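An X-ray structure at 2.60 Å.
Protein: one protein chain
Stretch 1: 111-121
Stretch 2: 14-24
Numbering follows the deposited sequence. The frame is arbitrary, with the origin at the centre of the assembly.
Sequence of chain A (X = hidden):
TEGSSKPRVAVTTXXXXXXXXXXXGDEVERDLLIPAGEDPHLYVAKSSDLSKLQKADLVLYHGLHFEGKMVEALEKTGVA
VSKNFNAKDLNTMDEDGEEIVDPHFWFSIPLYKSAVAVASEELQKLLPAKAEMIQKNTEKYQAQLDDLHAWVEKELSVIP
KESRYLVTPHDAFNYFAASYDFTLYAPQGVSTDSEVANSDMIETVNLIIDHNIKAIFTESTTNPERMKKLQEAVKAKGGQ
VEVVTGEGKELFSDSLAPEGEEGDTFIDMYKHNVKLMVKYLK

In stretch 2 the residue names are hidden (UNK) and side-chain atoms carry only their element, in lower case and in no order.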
# COMPACT_ATOMS: atom_id res chain seq x y z
N LEU A 111 10.25 4.04 -5.31
CA LEU A 111 10.42 3.72 -3.90
C LEU A 111 10.32 2.23 -3.64
O LEU A 111 11.06 1.68 -2.83
CB LEU A 111 9.39 4.48 -3.06
CG LEU A 111 9.86 5.83 -2.52
CD1 LEU A 111 10.82 6.50 -3.48
CD2 LEU A 111 8.67 6.73 -2.21
N TYR A 112 9.40 1.57 -4.33
CA TYR A 112 9.22 0.13 -4.15
C TYR A 112 10.43 -0.63 -4.68
O TYR A 112 10.90 -1.58 -4.06
CB TYR A 112 7.94 -0.35 -4.83
CG TYR A 112 7.50 -1.73 -4.38
CD1 TYR A 112 6.94 -1.93 -3.13
CD2 TYR A 112 7.64 -2.83 -5.22
CE1 TYR A 112 6.53 -3.19 -2.72
CE2 TYR A 112 7.24 -4.09 -4.82
CZ TYR A 112 6.69 -4.26 -3.57
OH TYR A 112 6.29 -5.52 -3.16
N LYS A 113 10.94 -0.20 -5.84
CA LYS A 113 12.15 -0.79 -6.39
C LYS A 113 13.29 -0.65 -5.39
O LYS A 113 14.14 -1.53 -5.28
CB LYS A 113 12.53 -0.10 -7.70
CG LYS A 113 11.57 -0.36 -8.85
CD LYS A 113 11.95 0.47 -10.06
CE LYS A 113 13.37 0.17 -10.52
NZ LYS A 113 13.48 -1.20 -11.07
N SER A 114 13.30 0.46 -4.66
CA SER A 114 14.29 0.67 -3.62
C SER A 114 14.14 -0.38 -2.54
O SER A 114 15.11 -1.04 -2.16
CB SER A 114 14.15 2.07 -3.02
OG SER A 114 15.09 2.28 -1.98
N ALA A 115 12.91 -0.55 -2.05
CA ALA A 115 12.61 -1.56 -1.04
C ALA A 115 13.06 -2.94 -1.50
O ALA A 115 13.70 -3.68 -0.76
CB ALA A 115 11.12 -1.56 -0.73
N VAL A 116 12.72 -3.27 -2.74
CA VAL A 116 13.12 -4.53 -3.35
C VAL A 116 14.61 -4.75 -3.22
O VAL A 116 15.07 -5.87 -2.98
CB VAL A 116 12.74 -4.57 -4.84
CG1 VAL A 116 13.52 -5.66 -5.57
CG2 VAL A 116 11.24 -4.76 -5.01
N ALA A 117 15.38 -3.68 -3.38
CA ALA A 117 16.84 -3.75 -3.31
C ALA A 117 17.31 -4.15 -1.91
O ALA A 117 18.13 -5.05 -1.76
CB ALA A 117 17.45 -2.43 -3.72
N VAL A 118 16.79 -3.47 -0.90
CA VAL A 118 17.11 -3.78 0.49
C VAL A 118 16.79 -5.24 0.80
O VAL A 118 17.60 -5.96 1.38
CB VAL A 118 16.35 -2.87 1.47
CG1 VAL A 118 16.64 -3.28 2.91
CG2 VAL A 118 16.72 -1.42 1.24
N ALA A 119 15.60 -5.67 0.40
CA ALA A 119 15.16 -7.04 0.61
C ALA A 119 16.11 -8.03 -0.05
O ALA A 119 16.46 -9.05 0.53
CB ALA A 119 13.75 -7.23 0.08
N SER A 120 16.53 -7.71 -1.27
CA SER A 120 17.47 -8.54 -1.99
C SER A 120 18.78 -8.69 -1.22
O SER A 120 19.27 -9.80 -1.03
CB SER A 120 17.75 -7.94 -3.37
OG SER A 120 18.66 -8.73 -4.09
N GLU A 121 19.32 -7.57 -0.75
CA GLU A 121 20.61 -7.56 -0.07
C GLU A 121 20.55 -8.21 1.31
O GLU A 121 21.59 -8.49 1.91
CB GLU A 121 21.14 -6.14 0.03
CG GLU A 121 21.11 -5.38 -1.29
CD GLU A 121 21.89 -4.09 -1.26
OE1 GLU A 121 21.89 -3.35 -2.27
OE2 GLU A 121 22.52 -3.81 -0.22
N UNK A 14 1.40 -8.87 3.47
CA UNK A 14 1.34 -9.65 2.25
C UNK A 14 2.22 -9.04 1.17
O UNK A 14 2.66 -9.74 0.25
o UNK A 14 -0.66 -8.44 1.62
c UNK A 14 -0.10 -9.74 1.75
N UNK A 15 2.47 -7.74 1.27
CA UNK A 15 3.36 -7.07 0.33
C UNK A 15 4.70 -7.75 0.34
O UNK A 15 5.19 -8.24 -0.67
c UNK A 15 0.12 -3.18 0.23
c UNK A 15 0.46 -3.65 1.48
c UNK A 15 2.02 -4.28 -0.70
c UNK A 15 2.36 -4.76 0.55
c UNK A 15 3.57 -5.61 0.72
c UNK A 15 1.57 -4.44 1.63
c UNK A 15 0.90 -3.50 -0.86
N UNK A 16 5.31 -7.77 1.52
CA UNK A 16 6.62 -8.36 1.68
C UNK A 16 6.55 -9.84 1.33
O UNK A 16 7.40 -10.35 0.61
c UNK A 16 7.63 -6.33 4.82
c UNK A 16 7.13 -8.11 3.09
c UNK A 16 7.61 -5.74 2.38
c UNK A 16 7.00 -6.63 3.47
N UNK A 17 5.50 -10.52 1.82
CA UNK A 17 5.28 -11.93 1.48
C UNK A 17 5.48 -12.23 -0.00
O UNK A 17 6.08 -13.24 -0.36
n UNK A 17 2.70 -14.34 1.09
o UNK A 17 4.51 -14.65 2.38
c UNK A 17 3.89 -12.39 1.92
c UNK A 17 3.72 -13.90 1.81
N UNK A 18 4.97 -11.35 -0.86
CA UNK A 18 5.13 -11.50 -2.30
C UNK A 18 6.57 -11.21 -2.71
O UNK A 18 7.21 -12.02 -3.37
c UNK A 18 4.18 -10.56 -3.04
o UNK A 18 4.26 -9.54 -5.19
o UNK A 18 4.61 -11.71 -5.08
c UNK A 18 4.36 -10.61 -4.54
N UNK A 19 7.06 -10.04 -2.32
CA UNK A 19 8.41 -9.61 -2.66
C UNK A 19 9.43 -10.73 -2.45
O UNK A 19 10.11 -11.13 -3.39
c UNK A 19 8.79 -8.38 -1.83
s UNK A 19 10.46 -6.20 -1.35
c UNK A 19 10.26 -6.68 0.35
c UNK A 19 10.15 -7.77 -2.19
N UNK A 20 9.53 -11.23 -1.22
CA UNK A 20 10.51 -12.26 -0.89
C UNK A 20 10.39 -13.47 -1.80
O UNK A 20 11.39 -13.98 -2.30
c UNK A 20 10.67 -11.55 1.50
c UNK A 20 10.39 -12.71 0.57
c UNK A 20 11.36 -13.85 0.85
N UNK A 21 9.17 -13.94 -2.02
CA UNK A 21 8.97 -15.06 -2.92
C UNK A 21 9.50 -14.72 -4.30
O UNK A 21 10.22 -15.51 -4.91
c UNK A 21 7.24 -16.52 -4.03
c UNK A 21 6.62 -16.23 -5.24
c UNK A 21 7.38 -18.83 -4.72
c UNK A 21 7.50 -15.44 -3.01
o UNK A 21 6.53 -19.50 -6.85
c UNK A 21 6.76 -18.51 -5.92
c UNK A 21 6.38 -17.21 -6.18
c UNK A 21 7.61 -17.84 -3.79
N UNK A 22 9.15 -13.53 -4.78
CA UNK A 22 9.59 -13.08 -6.09
C UNK A 22 11.11 -13.14 -6.18
O UNK A 22 11.67 -13.47 -7.22
c UNK A 22 9.11 -11.65 -6.36
n UNK A 22 5.71 -12.58 -7.48
c UNK A 22 7.60 -11.50 -6.41
o UNK A 22 7.62 -12.38 -8.64
c UNK A 22 6.98 -12.19 -7.61
N UNK A 23 11.76 -12.81 -5.07
CA UNK A 23 13.22 -12.76 -5.03
C UNK A 23 13.82 -14.11 -4.65
O UNK A 23 14.60 -14.68 -5.41
c UNK A 23 13.68 -11.70 -4.03
c UNK A 23 13.48 -9.40 -3.04
c UNK A 23 13.03 -10.32 -4.16
c UNK A 23 13.34 -9.70 -5.52
N UNK A 24 13.45 -14.61 -3.48
CA UNK A 24 14.05 -15.81 -2.92
C UNK A 24 13.38 -17.10 -3.39
O UNK A 24 13.89 -18.19 -3.15
c UNK A 24 14.05 -15.75 -1.40
O HOH W 1 6.41 -8.07 -4.34

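Position 14 carries one carbon and then one oxygen; a lone hydroxymethyl group is Ser-14. Ser-14 OG comes no nearer to stretch 1 than 8.9 Å, at Tyr-112 OH. Position 15 has one carbon followed by a ring of six carbons with no heteroatom, which defines Phe-15. Its CA-to-CB bond points toward stretch 1, yet the closest contact is made by its backbone, with Phe-15 O 3.8 Å from Tyr-112 OH. Position 16 shows four carbons forked at the second, hence Leu-16; the nearest approach, Leu-16 CD2 to Tyr-112 OH, is 5.7 Å.

At position 17 the second of two carbons bears one oxygen and one nitrogen, an amide, so the residue is Asn-17, out of reach of stretch 1. Position 18 has the same skeleton with two oxygens, a carboxylate: Asp-18. It meets stretch 1 through water 1, which donates a weak hydrogen bond to Asp-18 OD2 (2.7 Å) and is hydrogen-bonded to Tyr-112 OH (2.8 Å).

Position 19 is an unbranched chain of two carbons, a sulfur and a terminal carbon. The sulfur lies 3.7 Å from Val-116 CA and the terminal carbon 3.5 Å from Ala-119 CB. A thioether identifies Met-19, and its t, t, p rotamer extends the chain before turning CE at the last torsion. SD also sits 5.3 Å from the Tyr-112 ring centroid, obliquely, 30° off the ring normal.

Position 20, one carbon carrying two more, is Val-20, whose CG2 comes no nearer to stretch 1 than 5.5 Å, at Ala-119 CB. Position 21 has one carbon and a six-carbon ring bearing an oxygen: Tyr-21, exposed and out of reach. Position 22 has three carbons, the third with one oxygen and one nitrogen, hence Gln-22; NE2 donates to Asp-18 OD1 at 2.8 Å and 165°, one helical turn back.

Position 23 again has four carbons forked at the second. One branch tip lies 3.8 Å from Ala-119 CB, the other 4.0 Å from Val-116 CG1. This is Leu-23, and its CD1 is also 3.9 Å from Val-116 O. Position 24 has a single carbon, Ala-24, without contact.

The contact joins two helices whose axes approach to 10.1 Å at a crossing angle of -59°, burying 340 Å² in total. No direct hydrogen bond spans them. Met-19 is a knob in a hole formed by Tyr-112, Ala-115, Val-116 and Ala-119, while Leu-23, one turn on, packs against Val-116 and Ala-119. The small Ala-119 side chain meets both, and water 1 adds a polar link beside this apolar packing.

Stretch 2 (14-24) SFLNDMVYQLA
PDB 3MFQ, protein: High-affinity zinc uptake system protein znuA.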